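Local structure of 2-nitrobenzoate nitroreductase (4Z85) at the interface of chains A and B. The protein reduces the nitro group of 2-nitrobenzoate, working as a flavoprotein of the flavoredoxin family that uses FMN as its cofactor. Coordinates in Å, arbitrary orientation; residue numbers count along the deposited sequence, not the author numbering. Chains: chain A/B, 2-nitrobenzoate nitroreductase.

Contact 1: the interface of chains A and B. Residues chain A 17-18, 21-22; chain B 91, 137, 139, 163.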
ATOM      1  N   LEU A  17      -1.493  -9.302 -13.301  1.00 19.98           N
ATOM      2  CA  LEU A  17      -0.446  -8.352 -13.677  1.00 21.12           C
ATOM      3  C   LEU A  17      -0.333  -7.191 -12.656  1.00 19.50           C
ATOM      4  O   LEU A  17       0.784  -6.750 -12.293  1.00 21.60           O
ATOM      5  CB  LEU A  17      -0.688  -7.801 -15.076  1.00 23.29           C
ATOM      6  CG  LEU A  17      -0.485  -8.822 -16.207  1.00 24.34           C
ATOM      7  CD1 LEU A  17      -0.742  -8.162 -17.554  1.00 26.93           C
ATOM      8  CD2 LEU A  17       0.920  -9.405 -16.157  1.00 29.97           C
ATOM      9  N   ILE A  18      -1.491  -6.732 -12.189  1.00 19.72           N
ATOM     10  CA  ILE A  18      -1.529  -5.696 -11.153  1.00 18.18           C
ATOM     11  C   ILE A  18      -0.917  -6.202  -9.844  1.00 18.17           C
ATOM     12  O   ILE A  18       0.032  -5.595  -9.325  1.00 18.70           O
ATOM     13  CB  ILE A  18      -2.960  -5.210 -10.871  1.00 19.82           C
ATOM     14  CG1 ILE A  18      -3.557  -4.536 -12.106  1.00 20.87           C
ATOM     15  CG2 ILE A  18      -2.953  -4.238  -9.667  1.00 20.52           C
ATOM     16  CD1 ILE A  18      -5.059  -4.313 -12.001  1.00 18.89           C
ATOM     17  N   SER A  21       2.779  -6.673 -10.004  1.00 18.61           N
ATOM     18  CA  SER A  21       3.674  -5.541 -10.259  1.00 18.42           C
ATOM     19  C   SER A  21       3.667  -4.421  -9.200  1.00 18.87           C
ATOM     20  O   SER A  21       4.521  -3.527  -9.250  1.00 19.82           O
ATOM     21  CB  SER A  21       3.366  -4.927 -11.631  1.00 19.56           C
ATOM     22  OG  SER A  21       2.010  -4.522 -11.694  1.00 20.08           O
ATOM     23  N   VAL A  22       2.731  -4.448  -8.248  1.00 18.29           N
ATOM     24  CA  VAL A  22       2.810  -3.458  -7.170  1.00 18.16           C
ATOM     25  C   VAL A  22       3.080  -4.173  -5.848  1.00 18.90           C
ATOM     26  O   VAL A  22       2.297  -4.996  -5.394  1.00 18.55           O
ATOM     27  CB  VAL A  22       1.525  -2.565  -7.055  1.00 19.07           C
ATOM     28  CG1 VAL A  22       0.240  -3.393  -6.990  1.00 18.62           C
ATOM     29  CG2 VAL A  22       1.625  -1.659  -5.821  1.00 17.62           C
TER
ATOM     30  N   MET B  91       7.882   1.577 -11.015  1.00 18.32           N
ATOM     31  CA  MET B  91       8.123   0.736  -9.846  1.00 17.67           C
ATOM     32  C   MET B  91       9.608   0.795  -9.515  1.00 22.99           C
ATOM     33  O   MET B  91      10.430   1.166 -10.361  1.00 21.23           O
ATOM     34  CB  MET B  91       7.667  -0.702 -10.094  1.00 20.86           C
ATOM     35  CG  MET B  91       6.193  -0.817 -10.479  1.00 19.41           C
ATOM     36  SD  MET B  91       5.115   0.058  -9.314  1.00 20.02           S
ATOM     37  CE  MET B  91       3.536  -0.275 -10.064  1.00 19.53           C
ATOM     38  N   ILE B 137       9.534  -2.073 -13.924  1.00 23.05           N
ATOM     39  CA  ILE B 137       8.159  -2.163 -14.394  1.00 23.43           C
ATOM     40  C   ILE B 137       7.613  -0.753 -14.358  1.00 21.52           C
ATOM     41  O   ILE B 137       7.972   0.022 -13.476  1.00 21.81           O
ATOM     42  CB  ILE B 137       7.283  -3.100 -13.514  1.00 21.51           C
ATOM     43  CG1 ILE B 137       7.865  -4.521 -13.441  1.00 22.11           C
ATOM     44  CG2 ILE B 137       5.857  -3.152 -14.037  1.00 20.02           C
ATOM     45  CD1 ILE B 137       7.078  -5.453 -12.533  1.00 22.17           C
ATOM     46  N   TRP B 139       3.769   1.507 -15.091  1.00 20.94           N
ATOM     47  CA  TRP B 139       2.375   1.587 -15.492  1.00 21.30           C
ATOM     48  C   TRP B 139       2.173   2.874 -16.284  1.00 21.32           C
ATOM     49  O   TRP B 139       2.485   3.963 -15.804  1.00 20.63           O
ATOM     50  CB  TRP B 139       1.438   1.595 -14.277  1.00 19.13           C
ATOM     51  CG  TRP B 139       1.381   0.353 -13.454  1.00 19.72           C
ATOM     52  CD1 TRP B 139       1.924  -0.870 -13.742  1.00 20.78           C
ATOM     53  CD2 TRP B 139       0.721   0.213 -12.191  1.00 17.96           C
ATOM     54  NE1 TRP B 139       1.631  -1.763 -12.735  1.00 21.75           N
ATOM     55  CE2 TRP B 139       0.888  -1.121 -11.776  1.00 19.59           C
ATOM     56  CE3 TRP B 139       0.002   1.097 -11.366  1.00 18.95           C
ATOM     57  CZ2 TRP B 139       0.377  -1.595 -10.565  1.00 17.75           C
ATOM     58  CZ3 TRP B 139      -0.504   0.627 -10.177  1.00 16.06           C
ATOM     59  CH2 TRP B 139      -0.318  -0.706  -9.782  1.00 17.07           C
ATOM     60  N   MET B 163       1.127  -1.626 -19.400  1.00 24.14           N
ATOM     61  CA  MET B 163       2.310  -1.846 -18.567  1.00 24.88           C
ATOM     62  C   MET B 163       3.575  -2.126 -19.378  1.00 28.39           C
ATOM     63  O   MET B 163       3.538  -2.852 -20.373  1.00 29.39           O
ATOM     64  CB  MET B 163       2.075  -3.006 -17.605  1.00 24.77           C
ATOM     65  CG  MET B 163       0.919  -2.824 -16.624  1.00 25.26           C
ATOM     66  SD  MET B 163       0.898  -4.177 -15.426  1.00 23.75           S
ATOM     67  CE  MET B 163      -0.621  -3.850 -14.508  1.00 21.80           C
TER

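Contact 2: the interface of chains A and B. Residues chain A 58, 147, 149, 155, 157; chain B 50, 56, 58, 147, 157.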
ATOM      1  N   VAL A  58      -7.282   3.666   3.509  1.00 15.68           N
ATOM      2  CA  VAL A  58      -8.270   3.048   2.617  1.00 15.43           C
ATOM      3  C   VAL A  58      -7.978   1.554   2.478  1.00 15.18           C
ATOM      4  O   VAL A  58      -6.821   1.138   2.451  1.00 15.71           O
ATOM      5  CB  VAL A  58      -8.298   3.752   1.219  1.00 16.02           C
ATOM      6  CG1 VAL A  58      -6.980   3.572   0.434  1.00 14.59           C
ATOM      7  CG2 VAL A  58      -9.496   3.279   0.395  1.00 18.69           C
ATOM      8  N   ILE A 147     -16.862   4.376  -0.231  1.00 21.62           N
ATOM      9  CA  ILE A 147     -17.123   4.745  -1.612  1.00 23.28           C
ATOM     10  C   ILE A 147     -17.315   3.456  -2.392  1.00 28.78           C
ATOM     11  O   ILE A 147     -16.407   2.656  -2.466  1.00 23.31           O
ATOM     12  CB  ILE A 147     -15.978   5.564  -2.240  1.00 26.92           C
ATOM     13  CG1 ILE A 147     -15.858   6.937  -1.566  1.00 25.95           C
ATOM     14  CG2 ILE A 147     -16.213   5.741  -3.728  1.00 30.67           C
ATOM     15  CD1 ILE A 147     -14.749   7.789  -2.115  1.00 28.78           C
ATOM     16  N   PHE A 149     -17.040   1.153  -5.315  1.00 26.06           N
ATOM     17  CA  PHE A 149     -16.219   1.039  -6.505  1.00 28.06           C
ATOM     18  C   PHE A 149     -17.133   0.566  -7.636  1.00 29.99           C
ATOM     19  O   PHE A 149     -17.262   1.200  -8.682  1.00 31.64           O
ATOM     20  CB  PHE A 149     -15.081   0.043  -6.217  1.00 29.13           C
ATOM     21  CG  PHE A 149     -14.023  -0.036  -7.267  1.00 32.83           C
ATOM     22  CD1 PHE A 149     -14.148  -0.925  -8.326  1.00 33.36           C
ATOM     23  CD2 PHE A 149     -12.863   0.717  -7.162  1.00 29.40           C
ATOM     24  CE1 PHE A 149     -13.157  -1.030  -9.283  1.00 29.94           C
ATOM     25  CE2 PHE A 149     -11.865   0.615  -8.114  1.00 27.92           C
ATOM     26  CZ  PHE A 149     -12.015  -0.257  -9.187  1.00 30.01           C
ATOM     27  N   MET A 155     -14.560   0.763  -1.578  1.00 20.49           N
ATOM     28  CA  MET A 155     -13.402   1.327  -0.898  1.00 18.95           C
ATOM     29  C   MET A 155     -13.820   1.829   0.481  1.00 20.76           C
ATOM     30  O   MET A 155     -14.639   2.744   0.601  1.00 23.38           O
ATOM     31  CB  MET A 155     -12.796   2.448  -1.731  1.00 20.05           C
ATOM     32  CG  MET A 155     -12.108   1.931  -3.001  1.00 20.69           C
ATOM     33  SD  MET A 155     -11.501   3.227  -4.081  1.00 25.78           S
ATOM     34  CE  MET A 155     -13.064   3.926  -4.618  1.00 27.97           C
ATOM     35  N   PHE A 157     -12.968   3.761   3.727  1.00 16.21           N
ATOM     36  CA  PHE A 157     -12.080   4.756   4.305  1.00 16.71           C
ATOM     37  C   PHE A 157     -12.295   4.765   5.803  1.00 18.45           C
ATOM     38  O   PHE A 157     -13.415   5.005   6.283  1.00 20.01           O
ATOM     39  CB  PHE A 157     -12.323   6.144   3.708  1.00 15.34           C
ATOM     40  CG  PHE A 157     -11.923   6.248   2.271  1.00 17.17           C
ATOM     41  CD1 PHE A 157     -12.784   5.821   1.267  1.00 18.44           C
ATOM     42  CD2 PHE A 157     -10.675   6.758   1.912  1.00 17.62           C
ATOM     43  CE1 PHE A 157     -12.410   5.915  -0.060  1.00 20.48           C
ATOM     44  CE2 PHE A 157     -10.297   6.848   0.578  1.00 18.96           C
ATOM     45  CZ  PHE A 157     -11.172   6.425  -0.408  1.00 19.41           C
TER
ATOM     46  N   MET B  50      -6.440  -0.444  -6.281  1.00 14.31           N
ATOM     47  CA  MET B  50      -7.769  -0.497  -5.716  1.00 18.50           C
ATOM     48  C   MET B  50      -8.614  -1.574  -6.371  1.00 20.02           C
ATOM     49  O   MET B  50      -9.438  -2.202  -5.702  1.00 21.40           O
ATOM     50  CB  MET B  50      -8.450   0.859  -5.838  1.00 18.95           C
ATOM     51  CG  MET B  50      -7.864   1.914  -4.896  1.00 20.80           C
ATOM     52  SD  MET B  50      -8.389   1.718  -3.167  1.00 20.66           S
ATOM     53  CE  MET B  50      -6.955   1.026  -2.365  1.00 19.90           C
ATOM     54  N   LEU B  56      -7.699   0.248 -11.376  1.00 20.76           N
ATOM     55  CA  LEU B  56      -7.504   1.540 -10.729  1.00 16.96           C
ATOM     56  C   LEU B  56      -6.562   1.405  -9.541  1.00 16.78           C
ATOM     57  O   LEU B  56      -6.519   0.347  -8.888  1.00 17.19           O
ATOM     58  CB  LEU B  56      -8.818   2.121 -10.218  1.00 19.21           C
ATOM     59  CG  LEU B  56      -9.934   2.421 -11.226  1.00 21.71           C
ATOM     60  CD1 LEU B  56     -11.040   3.214 -10.525  1.00 22.59           C
ATOM     61  CD2 LEU B  56      -9.404   3.184 -12.414  1.00 25.10           C
ATOM     62  N   VAL B  58      -4.682   4.207  -6.257  1.00 15.68           N
ATOM     63  CA  VAL B  58      -4.752   5.521  -5.608  1.00 15.43           C
ATOM     64  C   VAL B  58      -3.371   5.915  -5.085  1.00 15.18           C
ATOM     65  O   VAL B  58      -2.610   5.069  -4.618  1.00 15.71           O
ATOM     66  CB  VAL B  58      -5.818   5.538  -4.462  1.00 16.02           C
ATOM     67  CG1 VAL B  58      -5.445   4.605  -3.289  1.00 14.59           C
ATOM     68  CG2 VAL B  58      -6.069   6.964  -3.971  1.00 18.69           C
ATOM     69  N   ILE B 147      -9.783  13.159  -5.890  1.00 21.62           N
ATOM     70  CA  ILE B 147     -10.627  13.516  -4.763  1.00 23.28           C
ATOM     71  C   ILE B 147      -9.793  14.383  -3.835  1.00 28.78           C
ATOM     72  O   ILE B 147      -8.792  13.928  -3.323  1.00 23.31           O
ATOM     73  CB  ILE B 147     -11.150  12.288  -3.992  1.00 26.92           C
ATOM     74  CG1 ILE B 147     -12.116  11.473  -4.860  1.00 25.95           C
ATOM     75  CG2 ILE B 147     -11.848  12.726  -2.718  1.00 30.67           C
ATOM     76  CD1 ILE B 147     -12.657  10.246  -4.181  1.00 28.78           C
ATOM     77  N   PHE B 157      -6.666   9.160  -8.237  1.00 16.21           N
ATOM     78  CA  PHE B 157      -7.062   7.841  -8.702  1.00 16.71           C
ATOM     79  C   PHE B 157      -6.681   7.723 -10.162  1.00 18.45           C
ATOM     80  O   PHE B 157      -7.133   8.517 -11.003  1.00 20.01           O
ATOM     81  CB  PHE B 157      -8.560   7.599  -8.505  1.00 15.34           C
ATOM     82  CG  PHE B 157      -8.958   7.494  -7.068  1.00 17.17           C
ATOM     83  CD1 PHE B 157      -9.188   8.638  -6.315  1.00 18.44           C
ATOM     84  CD2 PHE B 157      -9.089   6.248  -6.452  1.00 17.62           C
ATOM     85  CE1 PHE B 157      -9.553   8.538  -4.985  1.00 20.48           C
ATOM     86  CE2 PHE B 157      -9.451   6.147  -5.115  1.00 18.96           C
ATOM     87  CZ  PHE B 157      -9.683   7.299  -4.383  1.00 19.41           C
TER

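Contact 3: the interface of chains A and B. Residues chain A 11, 14-15, 18; chain B 51-52, 55, 160.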
ATOM      1  N   ASN A  11     -10.344 -10.063 -16.674  1.00 27.78           N
ATOM      2  CA  ASN A  11     -10.204  -9.565 -15.309  1.00 30.76           C
ATOM      3  C   ASN A  11      -9.178 -10.355 -14.509  1.00 29.70           C
ATOM      4  O   ASN A  11      -8.462  -9.791 -13.684  1.00 27.36           O
ATOM      5  CB  ASN A  11     -11.548  -9.580 -14.590  1.00 29.44           C
ATOM      6  CG  ASN A  11     -12.369  -8.343 -14.886  1.00 39.19           C
ATOM      7  OD1 ASN A  11     -11.837  -7.330 -15.344  1.00 35.19           O
ATOM      8  ND2 ASN A  11     -13.673  -8.421 -14.641  1.00 40.73           N
ATOM      9  N   LYS A  14      -5.692  -9.176 -15.659  1.00 24.17           N
ATOM     10  CA  LYS A  14      -5.449  -7.864 -15.064  1.00 23.67           C
ATOM     11  C   LYS A  14      -5.109  -8.011 -13.590  1.00 22.70           C
ATOM     12  O   LYS A  14      -4.147  -7.408 -13.108  1.00 22.45           O
ATOM     13  CB  LYS A  14      -6.658  -6.944 -15.257  1.00 24.46           C
ATOM     14  CG  LYS A  14      -6.736  -6.366 -16.675  1.00 25.13           C
ATOM     15  CD  LYS A  14      -7.929  -5.445 -16.886  1.00 29.88           C
ATOM     16  CE  LYS A  14      -9.226  -6.209 -16.918  1.00 28.74           C
ATOM     17  NZ  LYS A  14     -10.393  -5.335 -17.217  1.00 33.90           N
ATOM     18  N   TYR A  15      -5.880  -8.818 -12.873  1.00 22.31           N
ATOM     19  CA  TYR A  15      -5.570  -9.099 -11.471  1.00 23.86           C
ATOM     20  C   TYR A  15      -4.140  -9.607 -11.309  1.00 25.03           C
ATOM     21  O   TYR A  15      -3.387  -9.115 -10.464  1.00 21.96           O
ATOM     22  CB  TYR A  15      -6.552 -10.108 -10.886  1.00 23.14           C
ATOM     23  CG  TYR A  15      -6.149 -10.611  -9.515  1.00 25.01           C
ATOM     24  CD1 TYR A  15      -6.488  -9.903  -8.360  1.00 28.49           C
ATOM     25  CD2 TYR A  15      -5.429 -11.788  -9.373  1.00 27.70           C
ATOM     26  CE1 TYR A  15      -6.118 -10.369  -7.105  1.00 25.26           C
ATOM     27  CE2 TYR A  15      -5.054 -12.254  -8.124  1.00 28.58           C
ATOM     28  CZ  TYR A  15      -5.398 -11.544  -7.000  1.00 31.01           C
ATOM     29  OH  TYR A  15      -5.018 -12.035  -5.770  1.00 33.07           O
ATOM     30  N   ILE A  18      -1.491  -6.732 -12.189  1.00 19.72           N
ATOM     31  CA  ILE A  18      -1.529  -5.696 -11.153  1.00 18.18           C
ATOM     32  C   ILE A  18      -0.917  -6.202  -9.844  1.00 18.17           C
ATOM     33  O   ILE A  18       0.032  -5.595  -9.325  1.00 18.70           O
ATOM     34  CB  ILE A  18      -2.960  -5.210 -10.871  1.00 19.82           C
ATOM     35  CG1 ILE A  18      -3.557  -4.536 -12.106  1.00 20.87           C
ATOM     36  CG2 ILE A  18      -2.953  -4.238  -9.667  1.00 20.52           C
ATOM     37  CD1 ILE A  18      -5.059  -4.313 -12.001  1.00 18.89           C
TER
ATOM     38  N   GLY B  51      -8.402  -1.800  -7.665  1.00 19.32           N
ATOM     39  CA  GLY B  51      -9.214  -2.833  -8.308  1.00 20.45           C
ATOM     40  C   GLY B  51      -8.742  -3.157  -9.706  1.00 19.56           C
ATOM     41  O   GLY B  51      -7.846  -2.493 -10.223  1.00 19.10           O
ATOM     42  N   GLU B  52      -9.356  -4.166 -10.331  1.00 21.21           N
ATOM     43  CA  GLU B  52      -8.922  -4.570 -11.676  1.00 21.62           C
ATOM     44  C   GLU B  52      -9.934  -4.251 -12.785  1.00 21.35           C
ATOM     45  O   GLU B  52      -9.582  -4.316 -13.961  1.00 24.41           O
ATOM     46  CB  GLU B  52      -8.594  -6.068 -11.713  1.00 26.28           C
ATOM     47  CG  GLU B  52      -9.780  -6.988 -11.493  1.00 30.51           C
ATOM     48  CD  GLU B  52      -9.760  -7.639 -10.121  1.00 40.56           C
ATOM     49  OE1 GLU B  52      -9.007  -7.163  -9.239  1.00 39.94           O
ATOM     50  OE2 GLU B  52     -10.492  -8.639  -9.930  1.00 51.07           O
ATOM     51  N   PRO B  55      -9.043  -1.131 -13.993  1.00 21.02           N
ATOM     52  CA  PRO B  55      -7.767  -1.280 -13.275  1.00 21.29           C
ATOM     53  C   PRO B  55      -7.334   0.046 -12.644  1.00 19.83           C
ATOM     54  O   PRO B  55      -6.703   0.867 -13.310  1.00 20.66           O
ATOM     55  CB  PRO B  55      -6.795  -1.729 -14.371  1.00 26.94           C
ATOM     56  CG  PRO B  55      -7.365  -1.174 -15.620  1.00 28.96           C
ATOM     57  CD  PRO B  55      -8.860  -1.235 -15.452  1.00 27.45           C
ATOM     58  N   ILE B 160      -4.774   2.246 -15.000  1.00 19.92           N
ATOM     59  CA  ILE B 160      -3.688   1.655 -15.756  1.00 19.63           C
ATOM     60  C   ILE B 160      -4.168   1.333 -17.165  1.00 21.20           C
ATOM     61  O   ILE B 160      -5.092   0.549 -17.335  1.00 21.95           O
ATOM     62  CB  ILE B 160      -3.180   0.369 -15.099  1.00 21.15           C
ATOM     63  CG1 ILE B 160      -2.820   0.633 -13.639  1.00 19.92           C
ATOM     64  CG2 ILE B 160      -1.981  -0.179 -15.866  1.00 20.62           C
ATOM     65  CD1 ILE B 160      -2.641  -0.631 -12.828  1.00 17.58           C
TER

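Contact 4: the interface of chains A and B. Residues chain A 101-102, 104-105; chain B 203-205, 208.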
ATOM      1  N   VAL A 101      -3.098 -15.948   6.961  1.00 19.88           N
ATOM      2  CA  VAL A 101      -3.358 -16.554   5.669  1.00 23.00           C
ATOM      3  C   VAL A 101      -4.562 -17.502   5.743  1.00 25.62           C
ATOM      4  O   VAL A 101      -5.377 -17.545   4.816  1.00 27.87           O
ATOM      5  CB  VAL A 101      -2.116 -17.287   5.144  1.00 27.18           C
ATOM      6  CG1 VAL A 101      -2.449 -18.121   3.917  1.00 27.22           C
ATOM      7  CG2 VAL A 101      -1.021 -16.266   4.830  1.00 23.90           C
ATOM      8  N   LEU A 102      -4.691 -18.228   6.853  1.00 24.61           N
ATOM      9  CA  LEU A 102      -5.853 -19.113   7.040  1.00 27.56           C
ATOM     10  C   LEU A 102      -7.178 -18.334   7.026  1.00 27.93           C
ATOM     11  O   LEU A 102      -8.199 -18.831   6.533  1.00 31.17           O
ATOM     12  CB  LEU A 102      -5.726 -19.904   8.343  1.00 25.95           C
ATOM     13  CG  LEU A 102      -4.539 -20.865   8.399  1.00 24.93           C
ATOM     14  CD1 LEU A 102      -4.501 -21.616   9.711  1.00 27.01           C
ATOM     15  CD2 LEU A 102      -4.573 -21.826   7.212  1.00 24.36           C
ATOM     16  N   GLY A 104      -7.931 -15.956   5.156  1.00 26.37           N
ATOM     17  CA  GLY A 104      -8.280 -15.623   3.791  1.00 28.95           C
ATOM     18  C   GLY A 104      -8.970 -16.762   3.077  1.00 36.13           C
ATOM     19  O   GLY A 104      -9.314 -16.650   1.896  1.00 32.72           O
ATOM     20  N   SER A 105      -9.172 -17.870   3.785  1.00 32.64           N
ATOM     21  CA  SER A 105      -9.831 -19.026   3.190  1.00 33.20           C
ATOM     22  C   SER A 105     -11.308 -18.734   2.937  1.00 38.59           C
ATOM     23  O   SER A 105     -11.874 -17.788   3.489  1.00 36.37           O
ATOM     24  CB  SER A 105      -9.680 -20.261   4.087  1.00 34.77           C
ATOM     25  OG  SER A 105      -8.315 -20.582   4.298  1.00 30.13           O
TER
ATOM     26  N   THR B 203       0.301 -20.571   1.304  1.00 28.85           N
ATOM     27  CA  THR B 203      -0.860 -20.734   0.442  1.00 28.23           C
ATOM     28  C   THR B 203      -2.146 -20.787   1.254  1.00 27.29           C
ATOM     29  O   THR B 203      -2.168 -21.222   2.409  1.00 29.32           O
ATOM     30  CB  THR B 203      -0.758 -21.998  -0.431  1.00 39.34           C
ATOM     31  OG1 THR B 203      -0.740 -23.153   0.409  1.00 38.91           O
ATOM     32  CG2 THR B 203       0.508 -21.967  -1.263  1.00 39.42           C
ATOM     33  N   VAL B 204      -3.218 -20.302   0.643  1.00 29.00           N
ATOM     34  CA  VAL B 204      -4.526 -20.361   1.258  1.00 29.98           C
ATOM     35  C   VAL B 204      -5.052 -21.766   1.035  1.00 27.57           C
ATOM     36  O   VAL B 204      -5.236 -22.181  -0.102  1.00 30.95           O
ATOM     37  CB  VAL B 204      -5.488 -19.318   0.655  1.00 29.40           C
ATOM     38  CG1 VAL B 204      -6.890 -19.529   1.181  1.00 32.63           C
ATOM     39  CG2 VAL B 204      -5.002 -17.911   0.977  1.00 30.49           C
ATOM     40  N   PRO B 205      -5.251 -22.524   2.119  1.00 28.11           N
ATOM     41  CA  PRO B 205      -5.701 -23.900   1.895  1.00 30.99           C
ATOM     42  C   PRO B 205      -7.150 -23.977   1.426  1.00 30.95           C
ATOM     43  O   PRO B 205      -7.947 -23.081   1.724  1.00 31.59           O
ATOM     44  CB  PRO B 205      -5.542 -24.543   3.272  1.00 27.31           C
ATOM     45  CG  PRO B 205      -5.711 -23.413   4.226  1.00 31.01           C
ATOM     46  CD  PRO B 205      -5.098 -22.212   3.548  1.00 27.21           C
ATOM     47  N   LEU B 208     -10.370 -26.369   4.896  1.00 31.93           N
ATOM     48  CA  LEU B 208     -10.637 -25.313   5.867  1.00 33.55           C
ATOM     49  C   LEU B 208     -10.378 -25.722   7.303  1.00 29.50           C
ATOM     50  O   LEU B 208     -10.804 -26.794   7.735  1.00 28.62           O
ATOM     51  CB  LEU B 208     -12.094 -24.843   5.766  1.00 32.84           C
ATOM     52  CG  LEU B 208     -12.618 -24.267   4.453  1.00 37.54           C
ATOM     53  CD1 LEU B 208     -14.118 -24.036   4.557  1.00 37.54           C
ATOM     54  CD2 LEU B 208     -11.906 -22.967   4.127  1.00 39.19           C
TER

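Contact 1: the interface of chains A and B
The indole of B:Trp139 meets A:Ser21 edge-on, while one face of the ring carries a methionine of its own chain: the methyl CE of B:Met91 stands 3.2 Å above the plane, over the ring centre. At the edge, NE1 of B:Trp139 donates to the hydroxyl OG of A:Ser21 at 3.0 Å, with 149° at the hydrogen and OG only 2° out of the ring plane. Further along the rim, CZ2 and CH2 at the benzo end press on A:Val22, whose CB lies 3.8 Å from CH2 of B:Trp139.

A:Ser21 closes helix 11-21. Its OG sits between the backbone N and the carbonyl carbon (chi1 58°), a turn that brings it back over the helix to donate to the carbonyl O of A:Leu17 at 2.6 Å. The hydroxyl is thereby fixed as donor within its helix and as acceptor across the interface. With an alanine in its place the indole N-H of B:Trp139 would probably lose its acceptor, and the carbonyl O of A:Leu17 its hydroxyl donor.

Around the same serine, CG of B:Met91 lies 3.4 Å from the backbone O of A:Ser21, and CD1 of B:Ile137 touches its CB at 3.9 Å. B:Met163, extended beyond CG, crosses the side chain of A:Ile18 at about a right angle, and its terminal CE rests on the helix backbone, 3.8 Å from N of A:Ile18.

Contact 2: the interface of chains A and B
A:Met155 and B:Met50 cross at about a right angle with their sulfurs in contact, SD of A:Met155 to SD of B:Met50 at 3.6 Å, in a sheet-to-sheet core between two copies of the flavin reductase-like domain. The same SD of A:Met155 also reaches CE2 of B:Phe157 at 3.7 Å, the two side chains running past each other in opposite directions. Beyond the sulfur of B:Met50, its CE meets CG1 of A:Val58 tip to tip at 3.8 Å. B:Met50 is bent at both chi2 (-76°) and chi3, and this folded shape lets its SD and CE serve different partners.

A second hydrophobic pair lies beside the methionines. The side chains of A:Phe149 and B:Leu56 cross obliquely, the rim atoms CE2 and CZ of the ring packing on the leucine, with CE2 of A:Phe149 3.6 Å from CD1 of B:Leu56.

Several residues face their own copies, which places them close to the two-fold axis. The CD1 methyls of A:Ile147 and B:Ile147 touch end to end at 3.8 Å, CG1 of A:Val58 and CG1 of B:Val58 approach to 4.2 Å, and CZ of A:Phe157 comes within 4.3 Å of CZ of B:Phe157.

Behind this layer, CG2 of B:Val58 lies 3.6 Å above the ring of B:Phe157, toward its rim. A:Met155 SD approaches the rim at CE2 from the other side of the plane, while the valine covers the face behind.

Contact 3: the interface of chains A and B
CD1 of A:Ile18 drops onto the backbone of B:Gly51 and B:Glu52, where helix 11-21 of one flavin reductase-like chain packs against the ends of strands 47-52 and 55-62 of the other. Among the apolar contacts, this methyl is 3.9 Å from CA of B:Glu52 and 3.9 Å from CB of B:Pro55, bridging both strands. One carbon back, CG1 of A:Ile18 touches CD1 of B:Ile160 at 4.1 Å.

The contacts of polar groups with the helix gather around B:Glu52, which buries 87 Å² there. Its CG lies between the backbone N and the carbonyl carbon (chi1 66°) and the chain bends again at chi2, carrying the carboxylate to A:Tyr15. There OE1 of B:Glu52 sits in the plane of the phenol ring at its edge, 3.8 Å from CD1 of A:Tyr15, with ring and carboxylate planes 70° apart.

The end of A:Lys14 passes across the carbonyl O of B:Glu52, with CD, CE and NZ all close to it; NZ of A:Lys14 is 3.5 Å from O of B:Glu52, longer than a hydrogen bond and suggesting electrostatic attraction at most. Within the helix, NZ donates to OD1 of A:Asn11 at 3.1 Å, nearly in line with its C=O (163°). A leucine in place of A:Lys14 would probably leave that amide oxygen without its donor and the B:Glu52 carbonyl without a neighbouring positive charge.

Contact 4: the interface of chains A and B
B:Val204 and B:Pro205 lie against the end of helix 94-103 in chain A, so that an irregular segment near the C-terminus of one flavin reductase-like chain is laid over its partner.

Apolar contacts carry most of the packing. The two branches of B:Val204 reach the helix end and the loop after it: CG2 is 3.9 Å from CG1 of A:Val101, whereas CG1, anti to the backbone N (chi1 172°), comes within 3.6 Å of CA of A:Ser105. B:Pro205 offers its ring to A:Leu102, the two side chains crossing at about a right angle with CD2 of A:Leu102 3.6 Å from CG of B:Pro205. Farther along the segment, CD2 of B:Leu208 meets CB of A:Ser105 at 3.5 Å.

Backbone oxygens also meet carbon here. CG1 of A:Val101 stands 3.5 Å from the carbonyl O of B:Thr203, and O of A:Gly104 is 3.8 Å from CG1 of B:Val204.

A hydrogen bond within chain A shapes the helix end: OG of A:Ser105 donates to the carbonyl O of A:Leu102 at 2.8 Å, tilted 27° from the carbonyl plane. It ties the loop residue A:Ser105 back to the last turn of helix 94-103, fixing the hydroxyl beside CG1 of B:Val204 and the ring of B:Pro205.

Contact 1 and contact 3 are neighbours, their C-alpha centres about 10 Å apart; helix 11-21 serves both, and A:Ile18 is common to them. Contact 2 lies about 13 Å from contact 3 and 18 Å from contact 1, joined to them through strands 47-52, 55-62, 137-150 and 153-165. Contact 4 is remote, 22 to 26 Å from the other centres, and brings in the C-terminal segment. With contact 2 at the two-fold axis and the other patches repeated with chains exchanged, each subunit gives and receives helix and tail, an extensive arrangement suggesting a genuine dimer.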